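Local coordinates for protein complement factor MASP-3 (Homo sapiens, PDB 3DEM) that binds mannan-binding lectin and ficolins through its CUB1-EGF-CUB2 region, as a serine protease component of the complement system, at residues N185-S190 with P224-K229; D211-E216 with E243-P248; I258-D263 with R269-S274. All coordinates share one frame; numbering follows the deposited sequence.

Contact 1. Residues N185-S190 with P224-K229. With CA (calcium ion), chain F.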
loop_
_atom_site.group_PDB
_atom_site.type_symbol
_atom_site.label_atom_id
_atom_site.label_comp_id
_atom_site.label_asym_id
_atom_site.label_seq_id
_atom_site.Cartn_x
_atom_site.Cartn_y
_atom_site.Cartn_z
ATOM N N ASN A 185 -33.174 15.583 -10.040
ATOM C CA ASN A 185 -31.782 15.371 -9.672
ATOM C C ASN A 185 -30.903 15.593 -10.903
ATOM O O ASN A 185 -31.401 15.573 -12.028
ATOM C CB ASN A 185 -31.587 13.969 -9.093
ATOM C CG ASN A 185 -32.437 13.732 -7.865
ATOM O OD1 ASN A 185 -32.222 14.347 -6.822
ATOM N ND2 ASN A 185 -33.413 12.840 -7.982
ATOM N N PRO A 186 -29.600 15.839 -10.698
ATOM C CA PRO A 186 -28.713 16.039 -11.844
ATOM C C PRO A 186 -28.884 14.958 -12.918
ATOM O O PRO A 186 -28.819 13.774 -12.616
ATOM C CB PRO A 186 -27.314 15.956 -11.220
ATOM C CG PRO A 186 -27.512 16.422 -9.812
ATOM C CD PRO A 186 -28.887 15.950 -9.411
ATOM N N TYR A 187 -29.104 15.360 -14.165
ATOM C CA TYR A 187 -29.215 14.384 -15.250
ATOM C C TYR A 187 -27.870 13.739 -15.589
ATOM O O TYR A 187 -26.818 14.370 -15.440
ATOM C CB TYR A 187 -29.862 14.995 -16.497
ATOM C CG TYR A 187 -29.234 16.268 -17.015
ATOM C CD1 TYR A 187 -28.076 16.242 -17.792
ATOM C CD2 TYR A 187 -29.827 17.497 -16.775
ATOM C CE1 TYR A 187 -27.513 17.413 -18.287
ATOM C CE2 TYR A 187 -29.277 18.673 -17.269
ATOM C CZ TYR A 187 -28.120 18.627 -18.019
ATOM O OH TYR A 187 -27.580 19.804 -18.499
ATOM N N PRO A 188 -27.900 12.463 -16.016
ATOM C CA PRO A 188 -26.693 11.715 -16.363
ATOM C C PRO A 188 -25.881 12.383 -17.473
ATOM O O PRO A 188 -26.440 12.880 -18.445
ATOM C CB PRO A 188 -27.244 10.373 -16.852
ATOM C CG PRO A 188 -28.573 10.253 -16.208
ATOM C CD PRO A 188 -29.115 11.644 -16.170
ATOM N N LYS A 189 -24.566 12.389 -17.310
ATOM C CA LYS A 189 -23.658 12.904 -18.312
ATOM C C LYS A 189 -23.585 11.952 -19.499
ATOM O O LYS A 189 -24.012 10.799 -19.408
ATOM C CB LYS A 189 -22.260 13.071 -17.711
ATOM C CG LYS A 189 -22.193 14.043 -16.541
ATOM C CD LYS A 189 -20.795 14.082 -15.934
ATOM C CE LYS A 189 -20.753 14.980 -14.709
ATOM N NZ LYS A 189 -21.608 14.471 -13.584
ATOM N N SER A 190 -23.061 12.456 -20.613
ATOM C CA SER A 190 -22.705 11.633 -21.767
ATOM C C SER A 190 -23.840 10.765 -22.289
ATOM O O SER A 190 -23.608 9.647 -22.738
ATOM C CB SER A 190 -21.499 10.755 -21.431
ATOM O OG SER A 190 -20.408 11.556 -21.038
ATOM N N PRO A 224 -23.636 24.871 -26.598
ATOM C CA PRO A 224 -22.495 24.085 -27.062
ATOM C C PRO A 224 -22.277 22.787 -26.286
ATOM O O PRO A 224 -21.481 21.950 -26.711
ATOM C CB PRO A 224 -21.313 25.030 -26.838
ATOM C CG PRO A 224 -21.714 25.857 -25.682
ATOM C CD PRO A 224 -23.224 25.955 -25.690
ATOM N N TYR A 225 -22.985 22.620 -25.171
ATOM C CA TYR A 225 -22.750 21.498 -24.267
ATOM C C TYR A 225 -23.900 20.492 -24.248
ATOM O O TYR A 225 -23.769 19.372 -24.749
ATOM C CB TYR A 225 -22.493 22.010 -22.844
ATOM C CG TYR A 225 -21.401 23.061 -22.744
ATOM C CD1 TYR A 225 -20.133 22.830 -23.267
ATOM C CD2 TYR A 225 -21.638 24.275 -22.117
ATOM C CE1 TYR A 225 -19.129 23.788 -23.171
ATOM C CE2 TYR A 225 -20.642 25.237 -22.014
ATOM C CZ TYR A 225 -19.392 24.989 -22.542
ATOM O OH TYR A 225 -18.413 25.950 -22.444
ATOM N N ASP A 226 -25.013 20.895 -23.635
ATOM C CA ASP A 226 -26.210 20.070 -23.540
ATOM C C ASP A 226 -27.360 20.777 -24.255
ATOM O O ASP A 226 -27.326 21.991 -24.438
ATOM C CB ASP A 226 -26.594 19.845 -22.078
ATOM C CG ASP A 226 -25.421 19.383 -21.220
ATOM O OD1 ASP A 226 -24.466 18.766 -21.750
ATOM O OD2 ASP A 226 -25.465 19.632 -19.998
ATOM N N TYR A 227 -28.384 20.024 -24.647
ATOM C CA TYR A 227 -29.501 20.629 -25.354
ATOM C C TYR A 227 -30.670 19.690 -25.602
ATOM O O TYR A 227 -30.530 18.462 -25.580
ATOM C CB TYR A 227 -29.035 21.207 -26.691
ATOM C CG TYR A 227 -28.340 20.193 -27.579
ATOM C CD1 TYR A 227 -29.071 19.343 -28.394
ATOM C CD2 TYR A 227 -26.950 20.084 -27.597
ATOM C CE1 TYR A 227 -28.445 18.417 -29.205
ATOM C CE2 TYR A 227 -26.314 19.155 -28.410
ATOM C CZ TYR A 227 -27.073 18.323 -29.211
ATOM O OH TYR A 227 -26.458 17.392 -30.026
ATOM N N ILE A 228 -31.828 20.300 -25.833
ATOM C CA ILE A 228 -32.995 19.614 -26.337
ATOM C C ILE A 228 -33.214 20.054 -27.778
ATOM O O ILE A 228 -33.123 21.244 -28.094
ATOM C CB ILE A 228 -34.260 20.004 -25.536
ATOM C CG1 ILE A 228 -34.172 19.507 -24.096
ATOM C CG2 ILE A 228 -35.518 19.452 -26.206
ATOM C CD1 ILE A 228 -35.363 19.907 -23.248
ATOM N N LYS A 229 -33.476 19.085 -28.647
ATOM C CA LYS A 229 -33.998 19.348 -29.974
ATOM C C LYS A 229 -35.354 18.652 -30.050
ATOM O O LYS A 229 -35.547 17.575 -29.475
ATOM C CB LYS A 229 -33.087 18.767 -31.051
ATOM C CG LYS A 229 -31.808 19.540 -31.320
ATOM C CD LYS A 229 -30.850 18.681 -32.159
ATOM C CE LYS A 229 -29.626 19.458 -32.634
ATOM N NZ LYS A 229 -28.772 18.638 -33.561
HETATM CA CA CA F . -23.323 19.092 -19.244
HETATM O O HOH W 1 -23.916 16.791 -18.953
HETATM O O HOH W 2 -24.543 19.425 -17.207
#
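Asp226 OD2 is gripped from two quarters: the calcium ion holds it at 2.3 Å, and the phenol of Tyr187 donates a hydrogen bond from OH to the same OD2 at 2.6 Å. The phenol arrives on the anti side of the carboxylate, 25° out of its plane, while for the ring the acceptor lies in plane at the edge. Ring and carboxylate planes stand 78° apart. With chi1 at 53°, CG of Tyr187 is wedged between its own backbone N and carbonyl carbon, which aims the ring at Asp226. The same OH accepts the backbone N-H of Glu216, so this second-shell residue is held between two ligands of the ion. Asp226 OD1 reaches the calcium more loosely at 2.8 Å, and this lopsided bidentate grip and the phenol together hold the carboxylate's rotation; the phenol may also draw charge off OD2. Glu216, Asp263, the carbonyl of Ser265 and two waters complete the calcium site of the second CUB domain. Tyr187, in the loop between strands 175-179 and 192-198, lies edge-to-face with Phe260 of strand 255-261, and Asp226 immediately precedes strand 227-232, the neighbour of 255-261 in the same antiparallel sheet.

Contact 2. Residues D211-E216 with E243-P248; sequences DIFDIE and EKAPEP. With CA (calcium ion), chain F.
Phe213 meets the 243-248 segment chiefly through a CH-pi contact: Ala245 CA stands 3.6 Å from the ring centroid, only 9° off the ring normal. Apolar packing extends this cover. The methyl of Ala245 lies over the same ring, its CB 3.6 Å from Phe213 CD1, and Pro246 approaches obliquely, its CD 3.9 Å from Phe213 CZ. The ring reaches them because CG is swung anti to the backbone N of Phe213 (chi1 -171°). Between the main chains, Glu243 CA directs a CH toward Phe213 O across 3.5 Å; Glu243 O comes still nearer to Phe213 O, at 3.3 Å, but these are two acceptors and form no bond. The contact joins two loops of the second CUB beta-sandwich: 211-216 follows strand 205-209, and the other loop links strand 235-240 to 249-250. The buried ring packs edge-to-face on Phe209 of strand 205-209 and touches Trp271, and so joins the hydrophobic interior. Glu243 and Lys244 are exposed, and Lys244 NZ makes a long salt bridge of 3.7 Å with Glu247 OE2 within its own segment. Metal binding belongs to the far end of 211-216, where Glu216 extends its chain so that OE1 ligates the calcium at 2.2 Å.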
loop_
_atom_site.group_PDB
_atom_site.type_symbol
_atom_site.label_atom_id
_atom_site.label_comp_id
_atom_site.label_asym_id
_atom_site.label_seq_id
_atom_site.Cartn_x
_atom_site.Cartn_y
_atom_site.Cartn_z
ATOM N N ASP A 211 -42.139 23.326 -13.948
ATOM C CA ASP A 211 -41.182 23.220 -12.838
ATOM C C ASP A 211 -39.771 23.666 -13.236
ATOM O O ASP A 211 -39.610 24.524 -14.102
ATOM C CB ASP A 211 -41.176 21.803 -12.262
ATOM C CG ASP A 211 -42.547 21.367 -11.773
ATOM O OD1 ASP A 211 -43.362 22.233 -11.384
ATOM O OD2 ASP A 211 -42.805 20.145 -11.778
ATOM N N ILE A 212 -38.757 23.082 -12.601
ATOM C CA ILE A 212 -37.360 23.453 -12.847
ATOM C C ILE A 212 -36.937 23.197 -14.289
ATOM O O ILE A 212 -37.233 22.147 -14.855
ATOM C CB ILE A 212 -36.388 22.698 -11.898
ATOM C CG1 ILE A 212 -36.484 23.246 -10.475
ATOM C CG2 ILE A 212 -34.958 22.819 -12.378
ATOM C CD1 ILE A 212 -35.980 22.273 -9.419
ATOM N N PHE A 213 -36.262 24.181 -14.877
ATOM C CA PHE A 213 -35.599 24.026 -16.164
ATOM C C PHE A 213 -34.139 24.458 -16.018
ATOM O O PHE A 213 -33.847 25.624 -15.753
ATOM C CB PHE A 213 -36.303 24.848 -17.243
ATOM C CG PHE A 213 -35.807 24.572 -18.634
ATOM C CD1 PHE A 213 -36.401 23.584 -19.409
ATOM C CD2 PHE A 213 -34.752 25.296 -19.169
ATOM C CE1 PHE A 213 -35.957 23.322 -20.693
ATOM C CE2 PHE A 213 -34.294 25.040 -20.460
ATOM C CZ PHE A 213 -34.902 24.054 -21.224
ATOM N N ASP A 214 -33.225 23.508 -16.179
ATOM C CA ASP A 214 -31.815 23.747 -15.885
ATOM C C ASP A 214 -30.953 22.862 -16.775
ATOM O O ASP A 214 -30.659 21.712 -16.439
ATOM C CB ASP A 214 -31.537 23.489 -14.399
ATOM C CG ASP A 214 -30.074 23.664 -14.022
ATOM O OD1 ASP A 214 -29.289 24.245 -14.808
ATOM O OD2 ASP A 214 -29.712 23.219 -12.912
ATOM N N ILE A 215 -30.578 23.414 -17.927
ATOM C CA ILE A 215 -29.707 22.744 -18.882
ATOM C C ILE A 215 -28.467 23.604 -19.065
ATOM O O ILE A 215 -28.573 24.803 -19.326
ATOM C CB ILE A 215 -30.412 22.529 -20.240
ATOM C CG1 ILE A 215 -31.730 21.772 -20.037
ATOM C CG2 ILE A 215 -29.504 21.761 -21.204
ATOM C CD1 ILE A 215 -32.425 21.371 -21.326
ATOM N N GLU A 216 -27.294 23.003 -18.890
ATOM C CA GLU A 216 -26.036 23.728 -19.014
ATOM C C GLU A 216 -26.005 24.548 -20.302
ATOM O O GLU A 216 -26.350 24.048 -21.376
ATOM C CB GLU A 216 -24.862 22.747 -19.000
ATOM C CG GLU A 216 -23.509 23.392 -18.753
ATOM C CD GLU A 216 -22.362 22.416 -18.935
ATOM O OE1 GLU A 216 -22.631 21.235 -19.239
ATOM O OE2 GLU A 216 -21.192 22.830 -18.783
ATOM N N GLU A 243 -31.570 28.401 -18.353
ATOM C CA GLU A 243 -32.362 28.425 -17.125
ATOM C C GLU A 243 -33.819 28.780 -17.384
ATOM O O GLU A 243 -34.639 28.770 -16.473
ATOM C CB GLU A 243 -31.766 29.432 -16.138
ATOM C CG GLU A 243 -30.370 29.060 -15.666
ATOM C CD GLU A 243 -29.609 30.238 -15.084
ATOM O OE1 GLU A 243 -30.161 30.928 -14.200
ATOM O OE2 GLU A 243 -28.456 30.472 -15.517
ATOM N N LYS A 244 -34.128 29.096 -18.634
ATOM C CA LYS A 244 -35.459 29.536 -19.017
ATOM C C LYS A 244 -35.998 28.592 -20.083
ATOM O O LYS A 244 -35.409 28.453 -21.156
ATOM C CB LYS A 244 -35.390 30.959 -19.566
ATOM C CG LYS A 244 -36.731 31.566 -19.941
ATOM C CD LYS A 244 -37.247 32.477 -18.842
ATOM C CE LYS A 244 -38.406 33.336 -19.334
ATOM N NZ LYS A 244 -39.541 32.489 -19.803
ATOM N N ALA A 245 -37.113 27.942 -19.781
ATOM C CA ALA A 245 -37.714 26.988 -20.705
ATOM C C ALA A 245 -38.298 27.703 -21.921
ATOM O O ALA A 245 -38.727 28.847 -21.819
ATOM C CB ALA A 245 -38.789 26.176 -20.001
ATOM N N PRO A 246 -38.300 27.027 -23.085
ATOM C CA PRO A 246 -38.965 27.627 -24.236
ATOM C C PRO A 246 -40.451 27.796 -23.954
ATOM O O PRO A 246 -41.005 27.101 -23.103
ATOM C CB PRO A 246 -38.745 26.606 -25.359
ATOM C CG PRO A 246 -38.297 25.352 -24.696
ATOM C CD PRO A 246 -37.688 25.721 -23.393
ATOM N N GLU A 247 -41.081 28.735 -24.649
ATOM C CA GLU A 247 -42.516 28.934 -24.542
ATOM C C GLU A 247 -43.245 27.674 -25.006
ATOM O O GLU A 247 -42.680 26.864 -25.739
ATOM C CB GLU A 247 -42.940 30.138 -25.386
ATOM C CG GLU A 247 -42.239 31.426 -25.000
ATOM C CD GLU A 247 -42.611 31.880 -23.604
ATOM O OE1 GLU A 247 -43.823 31.951 -23.310
ATOM O OE2 GLU A 247 -41.696 32.165 -22.799
ATOM N N PRO A 248 -44.500 27.497 -24.569
ATOM C CA PRO A 248 -45.288 26.343 -24.982
ATOM C C PRO A 248 -45.291 26.170 -26.497
ATOM O O PRO A 248 -45.355 27.153 -27.238
ATOM C CB PRO A 248 -46.695 26.687 -24.487
ATOM C CG PRO A 248 -46.469 27.572 -23.318
ATOM C CD PRO A 248 -45.247 28.379 -23.653
HETATM CA CA CA F . -23.323 19.092 -19.244
HETATM O O HOH W 1 -23.916 16.791 -18.953
HETATM O O HOH W 2 -24.543 19.425 -17.207
#

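Contact 3. Residues I258-D263 with R269-S274; sequences ILFHSD and RGWRLS. With CA (calcium ion), chain F.
Trp271 drives the edge of its indole into the face of Phe260, and this is where the contact is tight. NE1 stands 3.2 Å above the Phe260 plane, over the centre of the ring, and comes within 3.4 Å of Phe260 CD1. The two planes are 84° apart, close to an ideal T-shaped (edge-to-face) pair, with the centroids of the Phe260 ring and the indole five-membered ring separated by 4.4 Å. An N-H edge over an aromatic face brings the polar corner of the indole against pi electrons. The torsions explain the meeting: CG of Phe260 extends anti to its backbone N (chi1 180°), whereas that of Trp271 is tucked between N and carbonyl carbon (chi1 54°), and the side chains run antiparallel past one another. Farther along, Trp271 CZ2 rests 3.9 Å from Phe260 CB. Just before Trp271, buried Gly270 has backbone angles that would jam a beta carbon against the preceding carbonyl O.

All four touching side chains are buried, and together they illustrate how a CUB domain is filled. Phe260 and Ile258 point inward from strand 255-261 of one antiparallel sheet, Trp271 and Leu273 from segment 269-274, which leads into strand 272-277 of the opposing sheet; Ile178, Phe209 and Ile228 pack round them. Toward Ile258 the fit is looser. Its CG2 lies obliquely to the indole, 4.1 Å from Trp271 CH2, while its CD1 meets Leu273 CD2 tip to tip at 3.9 Å.

The outer faces differ. On one sheet Leu259 and His261 are partly exposed, the His261 ring stacked on Tyr227; on the other Arg272 forms a salt bridge with Glu210. Beyond the strand, Asp263 serves the metal: OD1 binds the calcium at 2.4 Å, and its carbonyl O accepts a hydrogen bond from a calcium-bound water.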
loop_
_atom_site.group_PDB
_atom_site.type_symbol
_atom_site.label_atom_id
_atom_site.label_comp_id
_atom_site.label_asym_id
_atom_site.label_seq_id
_atom_site.Cartn_x
_atom_site.Cartn_y
_atom_site.Cartn_z
ATOM N N ILE A 258 -38.396 14.155 -29.175
ATOM C CA ILE A 258 -37.591 14.997 -28.313
ATOM C C ILE A 258 -36.236 14.321 -28.138
ATOM O O ILE A 258 -36.150 13.174 -27.682
ATOM C CB ILE A 258 -38.255 15.204 -26.939
ATOM C CG1 ILE A 258 -39.631 15.861 -27.106
ATOM C CG2 ILE A 258 -37.374 16.056 -26.036
ATOM C CD1 ILE A 258 -40.637 15.435 -26.068
ATOM N N LEU A 259 -35.184 15.030 -28.528
ATOM C CA LEU A 259 -33.826 14.566 -28.327
ATOM C C LEU A 259 -33.163 15.390 -27.229
ATOM O O LEU A 259 -33.150 16.625 -27.287
ATOM C CB LEU A 259 -33.022 14.660 -29.628
ATOM C CG LEU A 259 -31.549 14.219 -29.563
ATOM C CD1 LEU A 259 -31.064 13.639 -30.887
ATOM C CD2 LEU A 259 -30.643 15.366 -29.127
ATOM N N PHE A 260 -32.635 14.702 -26.224
ATOM C CA PHE A 260 -31.898 15.353 -25.154
ATOM C C PHE A 260 -30.457 14.866 -25.128
ATOM O O PHE A 260 -30.196 13.688 -24.907
ATOM C CB PHE A 260 -32.570 15.120 -23.794
ATOM C CG PHE A 260 -31.853 15.772 -22.641
ATOM C CD1 PHE A 260 -31.448 17.101 -22.720
ATOM C CD2 PHE A 260 -31.596 15.064 -21.473
ATOM C CE1 PHE A 260 -30.786 17.709 -21.658
ATOM C CE2 PHE A 260 -30.937 15.661 -20.405
ATOM C CZ PHE A 260 -30.532 16.989 -20.498
ATOM N N HIS A 261 -29.527 15.783 -25.363
ATOM C CA HIS A 261 -28.107 15.452 -25.396
ATOM C C HIS A 261 -27.413 16.040 -24.176
ATOM O O HIS A 261 -27.623 17.203 -23.846
ATOM C CB HIS A 261 -27.462 16.004 -26.675
ATOM C CG HIS A 261 -25.993 15.713 -26.798
ATOM N ND1 HIS A 261 -25.020 16.572 -26.330
ATOM C CD2 HIS A 261 -25.334 14.670 -27.356
ATOM C CE1 HIS A 261 -23.827 16.061 -26.579
ATOM N NE2 HIS A 261 -23.989 14.908 -27.202
ATOM N N SER A 262 -26.598 15.233 -23.503
ATOM C CA SER A 262 -25.780 15.735 -22.401
ATOM C C SER A 262 -24.309 15.373 -22.597
ATOM O O SER A 262 -23.988 14.257 -23.007
ATOM C CB SER A 262 -26.296 15.234 -21.043
ATOM O OG SER A 262 -26.092 13.842 -20.874
ATOM N N ASP A 263 -23.419 16.319 -22.306
ATOM C CA ASP A 263 -21.988 16.085 -22.469
ATOM C C ASP A 263 -21.340 15.485 -21.217
ATOM O O ASP A 263 -22.034 15.059 -20.296
ATOM C CB ASP A 263 -21.258 17.355 -22.924
ATOM C CG ASP A 263 -21.145 18.403 -21.825
ATOM O OD1 ASP A 263 -21.628 18.166 -20.701
ATOM O OD2 ASP A 263 -20.564 19.475 -22.089
ATOM N N ARG A 269 -29.889 20.201 -13.283
ATOM C CA ARG A 269 -31.041 19.421 -12.812
ATOM C C ARG A 269 -32.004 18.923 -13.904
ATOM O O ARG A 269 -32.795 18.004 -13.676
ATOM C CB ARG A 269 -31.794 20.197 -11.727
ATOM C CG ARG A 269 -30.904 20.561 -10.539
ATOM C CD ARG A 269 -31.668 21.289 -9.459
ATOM N NE ARG A 269 -32.497 20.372 -8.676
ATOM C CZ ARG A 269 -33.126 20.705 -7.549
ATOM N NH1 ARG A 269 -33.031 21.940 -7.066
ATOM N NH2 ARG A 269 -33.852 19.798 -6.903
ATOM N N GLY A 270 -31.936 19.525 -15.086
ATOM C CA GLY A 270 -32.718 19.047 -16.214
ATOM C C GLY A 270 -34.036 19.764 -16.445
ATOM O O GLY A 270 -34.138 20.986 -16.286
ATOM N N TRP A 271 -35.057 18.994 -16.810
ATOM C CA TRP A 271 -36.287 19.562 -17.345
ATOM C C TRP A 271 -37.454 18.591 -17.254
ATOM O O TRP A 271 -37.276 17.378 -17.125
ATOM C CB TRP A 271 -36.087 19.963 -18.812
ATOM C CG TRP A 271 -35.574 18.832 -19.671
ATOM C CD1 TRP A 271 -34.267 18.531 -19.936
ATOM C CD2 TRP A 271 -36.359 17.855 -20.372
ATOM N NE1 TRP A 271 -34.189 17.425 -20.760
ATOM C CE2 TRP A 271 -35.458 16.990 -21.040
ATOM C CE3 TRP A 271 -37.733 17.617 -20.491
ATOM C CZ2 TRP A 271 -35.890 15.912 -21.816
ATOM C CZ3 TRP A 271 -38.162 16.549 -21.269
ATOM C CH2 TRP A 271 -37.241 15.708 -21.920
ATOM N N ARG A 272 -38.651 19.148 -17.335
ATOM C CA ARG A 272 -39.881 18.379 -17.317
ATOM C C ARG A 272 -40.875 19.041 -18.261
ATOM O O ARG A 272 -40.972 20.262 -18.320
ATOM C CB ARG A 272 -40.464 18.335 -15.902
ATOM C CG ARG A 272 -41.923 17.912 -15.844
ATOM C CD ARG A 272 -42.483 17.990 -14.436
ATOM N NE ARG A 272 -43.937 17.847 -14.440
ATOM C CZ ARG A 272 -44.615 16.928 -13.752
ATOM N NH1 ARG A 272 -43.980 16.058 -12.969
ATOM N NH2 ARG A 272 -45.938 16.890 -13.829
ATOM N N LEU A 273 -41.613 18.234 -19.007
ATOM C CA LEU A 273 -42.678 18.781 -19.818
ATOM C C LEU A 273 -43.911 17.907 -19.713
ATOM O O LEU A 273 -43.830 16.721 -19.365
ATOM C CB LEU A 273 -42.238 18.955 -21.281
ATOM C CG LEU A 273 -41.955 17.736 -22.161
ATOM C CD1 LEU A 273 -43.262 17.127 -22.694
ATOM C CD2 LEU A 273 -41.039 18.130 -23.305
ATOM N N SER A 274 -45.059 18.505 -19.988
ATOM C CA SER A 274 -46.271 17.740 -20.162
ATOM C C SER A 274 -46.754 17.971 -21.583
ATOM O O SER A 274 -46.549 19.043 -22.150
ATOM C CB SER A 274 -47.341 18.164 -19.153
ATOM O OG SER A 274 -47.713 19.516 -19.351
HETATM CA CA CA F . -23.323 19.092 -19.244
HETATM O O HOH W 1 -23.916 16.791 -18.953
HETATM O O HOH W 2 -24.543 19.425 -17.207
#

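Overall arrangement
All three contacts lie in the second CUB domain and converge on one calcium ion, to which contact 1 brings Asp226, contact 2 Glu216 and contact 3 Asp263. Their centres are close: about 6 Å between contacts 1 and 3, 9 Å between 2 and 3, and 12 Å between 1 and 2. Along the chain, contacts 1 and 2 interleave, and contact 3 follows both. Contacts 1 and 3 share the sheet containing strands 227-232 and 255-261; contact 3 spans to the sheet of 272-277, and contact 2 joins loops that follow one strand of each sheet. Distant segments thus pool ligands, and the ion probably stabilises that end of the domain.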